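Local coordinates for nitroalkane oxidase (Podospora anserina, PDB 3MKH) that oxidises primary and secondary nitroalkanes to aldehydes or ketones with its FAD cofactor, consuming oxygen and releasing nitrite and hydrogen peroxide, at the interface of chains A and B and the interface of chains A and C. Residues are numbered along the deposited sequence; one frame, centred on the assembly and turned at random. Chains: chain A/B/C, Nitroalkane oxidase.

Contact 1: the interface of chains A and B. Residues chain A 376, 379; chain B 235, 390, 393-394, 397-398.
The phenol oxygen of A:Tyr379 is gripped by two groups of chain B. A:Tyr379 OH donates to the backbone carbonyl oxygen B:Asn390 O at 2.7 Å, with a C=O...donor angle of 149° and a modest tilt from the carbonyl plane. The same A:Tyr379 OH accepts from the imidazole nitrogen B:His235 ND1 at 3.1 Å; the bond is nearly straight (173° at H) and lies in the imidazole plane. Donating once and accepting once, the hydroxyl fixes the far end of the ring. The ring itself is steadied from one face, where the methyl B:Val394 CG2 stands over its centre, 3.5 Å from the A:Tyr379 CD2 carbon. B:Val393 CG2 adds a looser touch at A:Tyr379 CE1, 4.0 Å away. Three residues earlier, A:Ile376 holds CG1 anti to the backbone N (chi1 -166°), and a bend beyond it delivers the terminal methyl CD1 to B:Phe398 CB at 3.6 Å. B:Ile397 flanks that methyl, its CG1 4.0 Å from A:Ile376 CD1. Since A:Ile376, B:Ile397 and B:Phe398 all bind FAD, and the inferred proton acceptor B:Asp399 directly follows, this patch probably braces the subunit boundary beside the flavin site.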
# COMPACT_ATOMS: atom_id res chain seq x y z
N ILE A 376 17.21 -13.01 5.11
CA ILE A 376 18.44 -12.86 4.35
C ILE A 376 18.67 -14.03 3.40
O ILE A 376 19.24 -13.85 2.32
CB ILE A 376 19.65 -12.68 5.29
CG1 ILE A 376 20.86 -12.19 4.50
CG2 ILE A 376 19.93 -13.95 6.07
CD1 ILE A 376 20.64 -10.81 3.91
N TYR A 379 18.26 -13.87 -0.37
CA TYR A 379 19.20 -13.18 -1.25
C TYR A 379 20.20 -14.17 -1.85
O TYR A 379 21.09 -13.79 -2.60
CB TYR A 379 19.96 -12.08 -0.48
CG TYR A 379 20.39 -10.88 -1.31
CD1 TYR A 379 19.45 -10.14 -2.04
CD2 TYR A 379 21.72 -10.45 -1.32
CE1 TYR A 379 19.81 -9.04 -2.77
CE2 TYR A 379 22.11 -9.33 -2.06
CZ TYR A 379 21.14 -8.63 -2.79
OH TYR A 379 21.49 -7.52 -3.54
N HIS B 235 24.85 -6.60 -5.29
CA HIS B 235 26.04 -6.65 -4.43
C HIS B 235 26.95 -7.81 -4.86
O HIS B 235 27.45 -8.56 -4.04
CB HIS B 235 25.63 -6.80 -2.96
CG HIS B 235 24.92 -5.59 -2.41
ND1 HIS B 235 23.55 -5.49 -2.35
CD2 HIS B 235 25.41 -4.43 -1.91
CE1 HIS B 235 23.22 -4.33 -1.82
NE2 HIS B 235 24.33 -3.66 -1.55
N ASN B 390 17.31 -5.04 -7.51
CA ASN B 390 17.97 -6.20 -6.93
C ASN B 390 18.99 -5.78 -5.86
O ASN B 390 19.43 -6.60 -5.08
CB ASN B 390 18.62 -7.07 -8.01
CG ASN B 390 17.59 -7.95 -8.73
OD1 ASN B 390 16.97 -8.84 -8.13
ND2 ASN B 390 17.41 -7.71 -10.00
N VAL B 393 16.33 -4.76 -2.59
CA VAL B 393 15.61 -5.79 -1.83
C VAL B 393 16.38 -6.37 -0.66
O VAL B 393 15.79 -6.98 0.23
CB VAL B 393 15.08 -6.98 -2.70
CG1 VAL B 393 13.93 -6.52 -3.59
CG2 VAL B 393 16.19 -7.60 -3.49
N VAL B 394 17.70 -6.20 -0.67
CA VAL B 394 18.51 -6.63 0.47
C VAL B 394 18.35 -5.69 1.68
O VAL B 394 18.57 -6.11 2.81
CB VAL B 394 20.01 -6.83 0.08
CG1 VAL B 394 20.79 -5.54 0.27
CG2 VAL B 394 20.65 -7.97 0.92
N ILE B 397 16.15 -6.75 4.61
CA ILE B 397 16.43 -8.07 5.17
C ILE B 397 17.83 -8.19 5.77
O ILE B 397 18.10 -9.11 6.53
CB ILE B 397 16.24 -9.24 4.14
CG1 ILE B 397 17.17 -9.06 2.93
CG2 ILE B 397 14.76 -9.38 3.71
CD1 ILE B 397 16.98 -10.12 1.81
N PHE B 398 18.73 -7.29 5.41
CA PHE B 398 20.09 -7.43 5.93
C PHE B 398 20.29 -6.46 7.06
O PHE B 398 19.36 -5.76 7.45
CB PHE B 398 21.20 -7.40 4.85
CG PHE B 398 21.71 -6.02 4.46
CD1 PHE B 398 21.02 -4.86 4.78
CD2 PHE B 398 22.89 -5.90 3.73
CE1 PHE B 398 21.50 -3.61 4.40
CE2 PHE B 398 23.38 -4.66 3.34
CZ PHE B 398 22.69 -3.52 3.68

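Contact 2: the interface of chains A and C. Residues chain A 3, 425-426; chain C 5, 7, 76, 80, 332.
At the apolar centre, the terminal methyl of A:Ile3 sits on the indole of C:Trp332. A:Ile3 CD1 lies over one face of the six-membered ring, offset toward the rim, in a CH-pi contact 3.4 Å from C:Trp332 CZ3. The isoleucine chain runs extended out to CD1 (chi2 166°) and crosses the indole at about a right angle. Next to it C:Ile76 slides past in the opposite direction, its CG2 methyl 3.7 Å from A:Ile3 CD1, while C:Ile80 and C:Leu7 border the same methyl more distantly. Further out, A:Thr425 CG2 meets C:Trp332 CH2 at 3.8 Å and also caps a face of the neighbouring A:Tyr426 ring. That tyrosine crosses the indole obliquely, bringing its phenol A:Tyr426 OH 3.5 Å from C:Trp332 CZ2. At the polar rim, waters link the chains. One water joins A:Tyr426 OH (3.0 Å) to the carbonyl C:Ile80 O (2.8 Å), and another bridges the carbonyl oxygens of A:Thr425 and C:Phe5. The N-terminal segment and the C-terminal helix 423-426 of chain A thus pack together against chain C, over its long helix 311-340, its helix 75-86 and its own N-terminal segment.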
# COMPACT_ATOMS: atom_id res chain seq x y z
N ILE A 3 -23.75 -20.76 -10.19
CA ILE A 3 -22.43 -20.41 -9.69
C ILE A 3 -21.75 -21.65 -9.15
O ILE A 3 -22.21 -22.26 -8.19
CB ILE A 3 -22.51 -19.30 -8.63
CG1 ILE A 3 -23.17 -18.05 -9.25
CG2 ILE A 3 -21.11 -18.98 -8.06
CD1 ILE A 3 -23.62 -17.01 -8.24
N THR A 425 -21.45 -9.07 -14.43
CA THR A 425 -21.79 -9.95 -13.32
C THR A 425 -23.31 -10.17 -13.27
O THR A 425 -23.78 -11.32 -13.26
CB THR A 425 -21.30 -9.39 -11.97
OG1 THR A 425 -19.87 -9.27 -11.99
CG2 THR A 425 -21.69 -10.32 -10.83
N TYR A 426 -24.08 -9.08 -13.25
CA TYR A 426 -25.53 -9.17 -13.02
C TYR A 426 -26.38 -8.89 -14.26
O TYR A 426 -27.59 -8.88 -14.17
CB TYR A 426 -25.95 -8.23 -11.87
CG TYR A 426 -25.40 -8.64 -10.52
CD1 TYR A 426 -25.68 -9.89 -9.99
CD2 TYR A 426 -24.60 -7.78 -9.78
CE1 TYR A 426 -25.18 -10.28 -8.77
CE2 TYR A 426 -24.10 -8.16 -8.54
CZ TYR A 426 -24.39 -9.41 -8.04
OH TYR A 426 -23.89 -9.81 -6.82
N PHE C 5 -19.75 -18.88 -13.66
CA PHE C 5 -20.05 -17.66 -12.91
C PHE C 5 -21.44 -17.08 -13.23
O PHE C 5 -21.79 -15.99 -12.79
CB PHE C 5 -18.98 -16.60 -13.17
CG PHE C 5 -17.67 -16.89 -12.52
CD1 PHE C 5 -16.74 -17.71 -13.14
CD2 PHE C 5 -17.36 -16.35 -11.28
CE1 PHE C 5 -15.51 -17.99 -12.53
CE2 PHE C 5 -16.13 -16.62 -10.67
CZ PHE C 5 -15.21 -17.45 -11.30
N LEU C 7 -25.42 -16.77 -12.84
CA LEU C 7 -26.48 -17.01 -11.87
C LEU C 7 -27.48 -17.98 -12.46
O LEU C 7 -27.89 -17.83 -13.61
CB LEU C 7 -27.19 -15.70 -11.53
CG LEU C 7 -26.49 -14.84 -10.48
CD1 LEU C 7 -25.17 -14.30 -11.03
CD2 LEU C 7 -27.41 -13.70 -10.04
N ILE C 76 -24.12 -18.65 -0.98
CA ILE C 76 -23.99 -17.86 -2.19
C ILE C 76 -25.18 -16.91 -2.34
O ILE C 76 -25.00 -15.75 -2.67
CB ILE C 76 -23.85 -18.72 -3.45
CG1 ILE C 76 -22.50 -19.43 -3.46
CG2 ILE C 76 -24.00 -17.86 -4.70
CD1 ILE C 76 -22.46 -20.61 -4.43
N ILE C 80 -25.14 -12.75 -2.27
CA ILE C 80 -25.84 -11.91 -3.25
C ILE C 80 -26.76 -10.90 -2.57
O ILE C 80 -26.71 -9.70 -2.87
CB ILE C 80 -26.61 -12.77 -4.28
CG1 ILE C 80 -25.62 -13.45 -5.23
CG2 ILE C 80 -27.58 -11.91 -5.07
CD1 ILE C 80 -26.23 -14.52 -6.11
N TRP C 332 -17.61 -15.13 -3.56
CA TRP C 332 -18.38 -16.25 -4.12
C TRP C 332 -17.61 -17.59 -4.04
O TRP C 332 -18.19 -18.63 -3.71
CB TRP C 332 -18.80 -15.96 -5.55
CG TRP C 332 -19.85 -14.89 -5.67
CD1 TRP C 332 -20.26 -14.02 -4.69
CD2 TRP C 332 -20.60 -14.56 -6.83
NE1 TRP C 332 -21.23 -13.18 -5.18
CE2 TRP C 332 -21.46 -13.49 -6.50
CE3 TRP C 332 -20.64 -15.07 -8.14
CZ2 TRP C 332 -22.33 -12.91 -7.42
CZ3 TRP C 332 -21.52 -14.50 -9.04
CH2 TRP C 332 -22.35 -13.44 -8.68
O HOH W 1 -25.88 -8.38 -5.17
O HOH W 2 -22.61 -13.63 -13.96

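Contact 3: the interface of chains A and C. Residues chain A 308-311, 314-315; chain C 408, 411, 414.
C:Arg408 reaches A:Asp315 by folding back on itself: nearly eclipsed at chi2 (17°) and bent at chi3 (-70°), its chain turns the guanidinium toward the carboxylate. The contact joins two helices of the acyl-CoA dehydrogenase fold, 311-340 of chain A and 402-415 of chain C. C:Arg408 grips end-on, one nitrogen to each oxygen. NH1 of C:Arg408 meets OD2 of A:Asp315 at 3.0 Å, in the guanidinium plane and on the syn lone pair. The other half of the salt bridge, C:Arg408 NH2 to A:Asp315 OD1 at 2.6 Å, is shorter but strongly bent (124° at H) and well out of both planes. Across one guanidinium face the amide of A:Gln311 is stacked, its CD 3.8 Å from C:Arg408 CZ. A methionine in place of C:Arg408 would probably leave the A:Asp315 carboxylate without its positive mate and the A:Gln311 amide without a flat partner. C:Gln411, fully extended, packs its CG 3.7 Å from A:Ala314 CB. Its modelled amide orientation is doubtful: C:Gln411 OE1 faces A:Leu308 O and A:Glu309 O, each at 3.2 Å, although all three only accept. C:Gln411 NE2 faces C:Arg408 NH2, also a donor, at 3.1 Å; a flip would probably relieve both mismatches. Beyond it, C:Met414 CE touches A:Ala314 O at 3.7 Å.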
# COMPACT_ATOMS: atom_id res chain seq x y z
N LEU A 308 6.58 -20.88 11.65
CA LEU A 308 5.19 -20.47 11.49
C LEU A 308 4.54 -19.96 12.78
O LEU A 308 3.46 -19.35 12.74
CB LEU A 308 4.34 -21.57 10.84
CG LEU A 308 4.24 -21.55 9.31
CD1 LEU A 308 3.46 -22.75 8.81
CD2 LEU A 308 3.61 -20.24 8.81
N GLU A 309 5.19 -20.16 13.92
CA GLU A 309 4.62 -19.65 15.16
C GLU A 309 4.90 -18.17 15.42
O GLU A 309 4.31 -17.58 16.32
CB GLU A 309 4.97 -20.53 16.36
CG GLU A 309 3.99 -21.69 16.51
CD GLU A 309 4.28 -22.55 17.73
OE1 GLU A 309 4.42 -21.99 18.84
OE2 GLU A 309 4.34 -23.79 17.56
N ARG A 310 5.78 -17.58 14.62
CA ARG A 310 6.00 -16.14 14.67
C ARG A 310 4.85 -15.43 13.97
O ARG A 310 4.69 -15.56 12.76
CB ARG A 310 7.32 -15.78 13.98
CG ARG A 310 8.47 -16.70 14.34
CD ARG A 310 8.85 -16.52 15.79
NE ARG A 310 9.91 -17.44 16.22
CZ ARG A 310 10.36 -17.52 17.47
NH1 ARG A 310 9.83 -16.74 18.42
NH2 ARG A 310 11.32 -18.38 17.78
N GLN A 311 4.06 -14.67 14.72
CA GLN A 311 2.97 -13.90 14.13
C GLN A 311 3.44 -13.12 12.90
O GLN A 311 2.68 -12.96 11.94
CB GLN A 311 2.34 -12.94 15.14
CG GLN A 311 1.40 -13.59 16.16
CD GLN A 311 0.53 -12.59 16.90
OE1 GLN A 311 -0.41 -12.99 17.60
NE2 GLN A 311 0.82 -11.30 16.75
N ALA A 314 3.98 -15.53 9.87
CA ALA A 314 2.69 -16.07 9.51
C ALA A 314 1.82 -15.05 8.81
O ALA A 314 1.15 -15.36 7.83
CB ALA A 314 1.98 -16.64 10.74
N ASP A 315 1.82 -13.81 9.31
CA ASP A 315 0.95 -12.80 8.72
C ASP A 315 1.37 -12.44 7.29
O ASP A 315 0.53 -12.18 6.44
CB ASP A 315 0.86 -11.56 9.61
CG ASP A 315 -0.14 -11.74 10.75
OD1 ASP A 315 -0.47 -12.92 11.08
OD2 ASP A 315 -0.60 -10.72 11.31
N ARG C 408 -5.08 -15.00 13.36
CA ARG C 408 -4.54 -15.90 14.37
C ARG C 408 -4.99 -17.32 14.03
O ARG C 408 -4.25 -18.30 14.22
CB ARG C 408 -5.05 -15.53 15.76
CG ARG C 408 -4.55 -14.21 16.35
CD ARG C 408 -3.94 -13.26 15.34
NE ARG C 408 -2.67 -13.75 14.84
CZ ARG C 408 -1.87 -13.09 14.01
NH1 ARG C 408 -2.19 -11.86 13.59
NH2 ARG C 408 -0.74 -13.65 13.61
N GLN C 411 -3.10 -18.56 10.96
CA GLN C 411 -1.82 -19.05 11.41
C GLN C 411 -1.92 -20.49 11.91
O GLN C 411 -1.12 -21.34 11.53
CB GLN C 411 -1.29 -18.13 12.51
CG GLN C 411 -0.03 -18.58 13.17
CD GLN C 411 0.47 -17.55 14.16
OE1 GLN C 411 1.61 -17.61 14.62
NE2 GLN C 411 -0.39 -16.57 14.48
N MET C 414 -2.46 -23.03 9.04
CA MET C 414 -1.24 -23.31 8.28
C MET C 414 -0.25 -24.15 9.08
O MET C 414 0.58 -24.84 8.51
CB MET C 414 -0.55 -22.02 7.84
CG MET C 414 -1.29 -21.17 6.81
SD MET C 414 -0.28 -19.75 6.27
CE MET C 414 -0.44 -18.66 7.69

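Contact 4: the interface of chains A and B. Residues chain A 303-305, 310; chain B 142, 145, 148.
A:Arg310 and B:Glu145 form the tight half of this contact, a salt bridge made end-on with two nitrogens on two oxygens. The guanidinium nitrogen A:Arg310 NH2 donates to B:Glu145 OE1 at 2.7 Å, on the syn lone pair of that oxygen, and A:Arg310 NH1 donates to B:Glu145 OE2 at 2.9 Å. The two flat groups are nearly coplanar (23° apart), and both oxygens lie in the guanidinium plane, at most 11° out of it. B:Glu145 OE1 is gripped a second time, by the backbone A:Ala304 N at 2.8 Å, which comes from above the carboxylate plane. An extended chain, with CG anti to the backbone N (chi1 -178°), carries the carboxylate across to these donors. Replacing B:Glu145 by an alanine is likely to leave A:Arg310 without this countercharge and the A:Ala304 amide without this acceptor. The guanidinium is also sandwiched: the methyl A:Val305 CG2 covers one face over its centre, and B:Asn142 ND2 lies on the other, 3.4 Å from A:Arg310 NH2. The looser part is made of van der Waals touches. There A:Gly303 CA lies 3.6 Å from B:Asn142 CB, and B:Ala148 CB stands 3.8 Å from A:Ala304 N, hiding little surface. Because B:Asn142 binds FAD and A:Arg310 lines a FAD pocket, the salt bridge probably helps hold the cofactor site together between neighbouring subunits.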
# COMPACT_ATOMS: atom_id res chain seq x y z
N GLY A 303 14.99 -21.10 16.26
CA GLY A 303 14.06 -20.62 17.26
C GLY A 303 13.68 -21.65 18.32
O GLY A 303 14.03 -22.83 18.23
N ALA A 304 12.96 -21.18 19.33
CA ALA A 304 12.38 -22.05 20.35
C ALA A 304 11.07 -22.66 19.85
O ALA A 304 10.57 -23.65 20.39
CB ALA A 304 12.16 -21.28 21.66
N VAL A 305 10.51 -22.05 18.80
CA VAL A 305 9.27 -22.53 18.20
C VAL A 305 9.44 -22.62 16.68
O VAL A 305 10.41 -22.11 16.13
CB VAL A 305 8.08 -21.59 18.53
CG1 VAL A 305 7.76 -21.62 20.02
CG2 VAL A 305 8.36 -20.18 18.05
N ARG A 310 5.78 -17.58 14.62
CA ARG A 310 6.00 -16.14 14.67
C ARG A 310 4.85 -15.43 13.97
O ARG A 310 4.69 -15.56 12.76
CB ARG A 310 7.32 -15.78 13.98
CG ARG A 310 8.47 -16.70 14.34
CD ARG A 310 8.85 -16.52 15.79
NE ARG A 310 9.91 -17.44 16.22
CZ ARG A 310 10.36 -17.52 17.47
NH1 ARG A 310 9.83 -16.74 18.42
NH2 ARG A 310 11.32 -18.38 17.78
N ASN B 142 16.83 -15.64 16.48
CA ASN B 142 16.48 -16.17 17.80
C ASN B 142 17.67 -16.62 18.66
O ASN B 142 17.53 -17.49 19.53
CB ASN B 142 15.48 -17.29 17.61
CG ASN B 142 14.29 -16.83 16.80
OD1 ASN B 142 14.03 -17.34 15.71
ND2 ASN B 142 13.58 -15.83 17.32
N GLU B 145 16.98 -16.21 22.36
CA GLU B 145 15.67 -16.66 22.85
C GLU B 145 15.76 -17.81 23.85
O GLU B 145 16.47 -18.79 23.63
CB GLU B 145 14.76 -17.04 21.67
CG GLU B 145 13.36 -17.48 22.09
CD GLU B 145 12.45 -17.73 20.90
OE1 GLU B 145 12.86 -18.50 19.99
OE2 GLU B 145 11.33 -17.17 20.88
N ALA B 148 15.84 -21.82 23.16
CA ALA B 148 16.43 -22.04 21.84
C ALA B 148 17.86 -22.55 21.97
O ALA B 148 18.43 -22.55 23.06
CB ALA B 148 16.38 -20.75 21.02

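Contacts 1 and 4 belong to the A/B interface, about 23 Å apart between their C-alpha centres; contacts 2 and 3 lie on the A/C interface, about 32 Å apart. Contacts 3 and 4, about 13 Å apart, share A:Arg310; in the 303-315 stretch A:Gly303, A:Ala304 and A:Arg310 face chain B, and A:Leu308, A:Gln311 and A:Ala314 face chain C. Helix 311-340 serves contact 3 from chain A and contact 2 from chain C. Contact 2, about 44 Å from contact 1, ties in the chain termini. With their two-fold twins they support the homotetramer, and FAD-binding residues in contacts 1, 3 and 4 probably link assembly to cofactor binding.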